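Local coordinates for lybatide 2 (Lycium barbarum, PDB 5NGN), which is a small cystine-rich plant peptide of unestablished function, built on an unusual disulfide-stapled helical scaffold, at residues D1-C11 with Y22-C31. Numbering follows the deposited sequence.
Sequences DSCSEYCSNRC and YTLCCINICC. With CCN (acetonitrile), chain E.
Cys-3 to Cys-26, Cys-7 to Cys-31 and Cys-11 to Cys-30 join the N-terminal loop to helix 19-30, a cystine-stapled helical scaffold in which disulfides probably do much of the work that a hydrophobic core does in larger proteins. Near its C-terminal end the helix widens into a pi-type turn at 25-30, where Cys-30 N bonds to Cys-25 O. A fourth disulfide, Cys-25 to Cys-14, ties the same helix to the connecting loop.

Tyr-22 shows how a side chain supplements such staples. From CB, with CG anti to the backbone N (chi1 179°), the side chain carries its ring out across to the loop. CD2 and CE2 pass Tyr-6 CE2, the closer pair, CE2 to CE2, being 3.9 Å apart, while Cys-26 SG lies over one face toward the rim. CE1 lies on the Cys-3 N side, and CZ sits between that nitrogen and Glu-5 OE1. At the tip, OH accepts a hydrogen bond from Cys-3 N at 2.9 Å. It donates another to Glu-5 OE1, 2.6 Å away. The carboxylate plane is turned 80° from the ring, and OE1 is met on its syn side, a little out of the carboxylate plane. A phenylalanine here would probably leave Glu-5 OE1 and Cys-3 N without the hydroxyl they share.

Tyr-6 reaches the helix on its own account, setting CD2 against Cys-26 CB and bringing its hydroxyl O within 2.9 Å of Thr-23 OG1. At the other end of the contact, Asn-9 ND2 donates a nearly straight bond (169°) to Cys-30 O, approaching from above the carbonyl plane.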
loop_
_atom_site.group_PDB
_atom_site.type_symbol
_atom_site.label_atom_id
_atom_site.label_comp_id
_atom_site.label_asym_id
_atom_site.label_seq_id
_atom_site.Cartn_x
_atom_site.Cartn_y
_atom_site.Cartn_z
ATOM N N ASP A 1 1.369 -5.320 -6.825
ATOM C CA ASP A 1 0.969 -3.920 -6.455
ATOM C C ASP A 1 -0.288 -3.991 -5.629
ATOM O O ASP A 1 -0.594 -5.036 -5.069
ATOM C CB ASP A 1 0.893 -3.040 -7.663
ATOM C CG ASP A 1 -0.166 -3.449 -8.668
ATOM O OD1 ASP A 1 -0.796 -4.489 -8.529
ATOM O OD2 ASP A 1 -0.335 -2.641 -9.627
ATOM N N SER A 2 -0.898 -2.811 -5.392
ATOM C CA SER A 2 -2.092 -2.772 -4.538
ATOM C C SER A 2 -1.809 -3.272 -3.141
ATOM O O SER A 2 -2.647 -3.811 -2.456
ATOM C CB SER A 2 -3.277 -3.510 -5.167
ATOM O OG SER A 2 -3.498 -3.059 -6.484
ATOM N N CYS A 3 -0.553 -3.073 -2.717
ATOM C CA CYS A 3 -0.062 -3.426 -1.399
ATOM C C CYS A 3 0.267 -4.894 -1.201
ATOM O O CYS A 3 0.521 -5.357 -0.073
ATOM C CB CYS A 3 -0.942 -2.913 -0.218
ATOM S SG CYS A 3 -1.179 -1.143 -0.247
ATOM N N SER A 4 0.423 -5.619 -2.325
ATOM C CA SER A 4 0.784 -7.012 -2.262
ATOM C C SER A 4 2.146 -7.281 -1.576
ATOM O O SER A 4 2.364 -8.390 -1.075
ATOM C CB SER A 4 0.779 -7.615 -3.677
ATOM O OG SER A 4 1.699 -6.952 -4.522
ATOM N N GLU A 5 3.029 -6.299 -1.648
ATOM C CA GLU A 5 4.324 -6.431 -0.930
ATOM C C GLU A 5 4.198 -6.537 0.548
ATOM O O GLU A 5 5.131 -7.050 1.154
ATOM C CB GLU A 5 5.289 -5.269 -1.304
ATOM C CG GLU A 5 5.499 -5.157 -2.817
ATOM C CD GLU A 5 4.492 -4.265 -3.522
ATOM O OE1 GLU A 5 3.399 -4.024 -3.044
ATOM O OE2 GLU A 5 4.840 -3.805 -4.677
ATOM N N TYR A 6 3.112 -6.019 1.107
ATOM C CA TYR A 6 3.039 -5.790 2.531
ATOM C C TYR A 6 1.836 -6.343 3.237
ATOM O O TYR A 6 1.826 -6.436 4.460
ATOM C CB TYR A 6 3.050 -4.332 2.780
ATOM C CG TYR A 6 4.144 -3.557 2.158
ATOM C CD1 TYR A 6 5.495 -3.861 2.452
ATOM C CD2 TYR A 6 3.903 -2.549 1.264
ATOM C CE1 TYR A 6 6.511 -3.124 1.889
ATOM C CE2 TYR A 6 4.922 -1.822 0.664
ATOM C CZ TYR A 6 6.232 -2.061 1.032
ATOM O OH TYR A 6 7.223 -1.333 0.490
ATOM N N CYS A 7 0.762 -6.717 2.489
ATOM C CA CYS A 7 -0.557 -6.983 3.015
ATOM C C CYS A 7 -1.144 -8.191 2.328
ATOM O O CYS A 7 -0.836 -8.442 1.180
ATOM C CB CYS A 7 -1.495 -5.775 2.735
ATOM S SG CYS A 7 -1.047 -4.163 3.326
ATOM N N SER A 8 -2.073 -8.849 3.006
ATOM C CA SER A 8 -2.901 -9.840 2.307
ATOM C C SER A 8 -4.114 -9.212 1.667
ATOM O O SER A 8 -4.611 -9.703 0.630
ATOM C CB SER A 8 -3.273 -10.991 3.251
ATOM O OG SER A 8 -4.076 -10.471 4.269
ATOM N N ASN A 9 -4.596 -8.117 2.186
ATOM C CA ASN A 9 -5.661 -7.417 1.489
ATOM C C ASN A 9 -5.079 -6.457 0.465
ATOM O O ASN A 9 -3.894 -6.304 0.364
ATOM C CB ASN A 9 -6.639 -6.827 2.392
ATOM C CG ASN A 9 -6.045 -5.700 3.170
ATOM O OD1 ASN A 9 -5.009 -5.866 3.811
ATOM N ND2 ASN A 9 -6.664 -4.570 3.111
ATOM N N ARG A 10 -5.976 -5.845 -0.313
ATOM C CA ARG A 10 -5.597 -5.171 -1.519
ATOM C C ARG A 10 -6.194 -3.804 -1.585
ATOM O O ARG A 10 -7.430 -3.621 -1.447
ATOM C CB ARG A 10 -6.067 -5.977 -2.725
ATOM C CG ARG A 10 -5.430 -7.334 -2.791
ATOM C CD ARG A 10 -4.045 -7.249 -3.363
ATOM N NE ARG A 10 -3.281 -8.505 -3.242
ATOM C CZ ARG A 10 -2.498 -8.889 -2.233
ATOM N NH1 ARG A 10 -2.343 -8.025 -1.212
ATOM N NH2 ARG A 10 -1.811 -10.011 -2.267
ATOM N N CYS A 11 -5.334 -2.824 -1.831
ATOM C CA CYS A 11 -5.729 -1.420 -1.881
ATOM C C CYS A 11 -5.091 -0.772 -3.078
ATOM O O CYS A 11 -4.060 -0.132 -3.020
ATOM C CB CYS A 11 -5.316 -0.669 -0.618
ATOM S SG CYS A 11 -5.954 -1.461 0.916
ATOM N N TYR A 22 3.910 5.134 -1.014
ATOM C CA TYR A 22 3.293 3.833 -1.221
ATOM C C TYR A 22 3.353 2.955 0.018
ATOM O O TYR A 22 2.349 2.378 0.453
ATOM C CB TYR A 22 3.951 3.120 -2.425
ATOM C CG TYR A 22 3.394 1.741 -2.723
ATOM C CD1 TYR A 22 2.157 1.595 -3.306
ATOM C CD2 TYR A 22 4.107 0.591 -2.428
ATOM C CE1 TYR A 22 1.674 0.365 -3.644
ATOM C CE2 TYR A 22 3.643 -0.663 -2.778
ATOM C CZ TYR A 22 2.399 -0.764 -3.394
ATOM O OH TYR A 22 1.909 -2.018 -3.725
ATOM N N THR A 23 4.557 2.827 0.601
ATOM C CA THR A 23 4.709 1.984 1.775
ATOM C C THR A 23 3.823 2.479 2.962
ATOM O O THR A 23 3.150 1.669 3.619
ATOM C CB THR A 23 6.207 1.914 2.159
ATOM O OG1 THR A 23 6.976 1.510 1.018
ATOM C CG2 THR A 23 6.396 0.986 3.320
ATOM N N LEU A 24 3.872 3.801 3.196
ATOM C CA LEU A 24 2.969 4.389 4.232
ATOM C C LEU A 24 1.514 4.083 4.001
ATOM O O LEU A 24 0.808 3.618 4.884
ATOM C CB LEU A 24 3.149 5.878 4.234
ATOM C CG LEU A 24 4.439 6.404 4.890
ATOM C CD1 LEU A 24 4.655 7.802 4.451
ATOM C CD2 LEU A 24 4.422 6.213 6.370
ATOM N N CYS A 25 1.079 4.294 2.741
ATOM C CA CYS A 25 -0.295 3.987 2.417
ATOM C C CYS A 25 -0.588 2.558 2.775
ATOM O O CYS A 25 -1.604 2.236 3.374
ATOM C CB CYS A 25 -0.510 4.277 0.956
ATOM S SG CYS A 25 -2.214 4.176 0.338
ATOM N N CYS A 26 0.250 1.655 2.377
ATOM C CA CYS A 26 -0.026 0.240 2.593
ATOM C C CYS A 26 -0.014 -0.156 4.043
ATOM O O CYS A 26 -0.909 -0.847 4.489
ATOM C CB CYS A 26 0.946 -0.615 1.805
ATOM S SG CYS A 26 0.722 -0.437 -0.014
ATOM N N ILE A 27 1.008 0.258 4.774
ATOM C CA ILE A 27 1.104 -0.300 6.139
ATOM C C ILE A 27 0.260 0.454 7.172
ATOM O O ILE A 27 -0.101 -0.141 8.192
ATOM C CB ILE A 27 2.531 -0.474 6.651
ATOM C CG1 ILE A 27 3.148 0.893 6.975
ATOM C CG2 ILE A 27 3.346 -1.283 5.645
ATOM C CD1 ILE A 27 4.554 0.775 7.585
ATOM N N ASN A 28 -0.075 1.697 6.885
ATOM C CA ASN A 28 -0.924 2.485 7.841
ATOM C C ASN A 28 -2.362 2.623 7.462
ATOM O O ASN A 28 -3.206 2.902 8.299
ATOM C CB ASN A 28 -0.336 3.874 8.062
ATOM C CG ASN A 28 1.064 3.860 8.652
ATOM O OD1 ASN A 28 1.884 4.767 8.349
ATOM N ND2 ASN A 28 1.324 2.875 9.472
ATOM N N ILE A 29 -2.681 2.483 6.176
ATOM C CA ILE A 29 -4.025 2.670 5.686
ATOM C C ILE A 29 -4.583 1.357 5.164
ATOM O O ILE A 29 -5.696 0.962 5.519
ATOM C CB ILE A 29 -4.116 3.831 4.692
ATOM C CG1 ILE A 29 -3.559 5.136 5.294
ATOM C CG2 ILE A 29 -5.537 3.934 4.089
ATOM C CD1 ILE A 29 -3.390 6.247 4.344
ATOM N N CYS A 30 -3.850 0.633 4.295
ATOM C CA CYS A 30 -4.409 -0.615 3.780
ATOM C C CYS A 30 -4.468 -1.742 4.786
ATOM O O CYS A 30 -5.544 -2.370 4.953
ATOM C CB CYS A 30 -3.538 -1.085 2.592
ATOM S SG CYS A 30 -4.282 -2.443 1.684
ATOM N N CYS A 31 -3.380 -2.009 5.486
ATOM C CA CYS A 31 -3.363 -3.151 6.452
ATOM C C CYS A 31 -2.652 -2.868 7.758
ATOM O O CYS A 31 -1.688 -3.553 8.109
ATOM C CB CYS A 31 -2.784 -4.388 5.798
ATOM S SG CYS A 31 -1.051 -4.368 5.330
HETATM N N CCN E . -8.231 -10.207 -2.513
HETATM C C1 CCN E . -7.171 -10.604 -2.750
HETATM C C2 CCN E . -5.811 -11.067 -3.056
#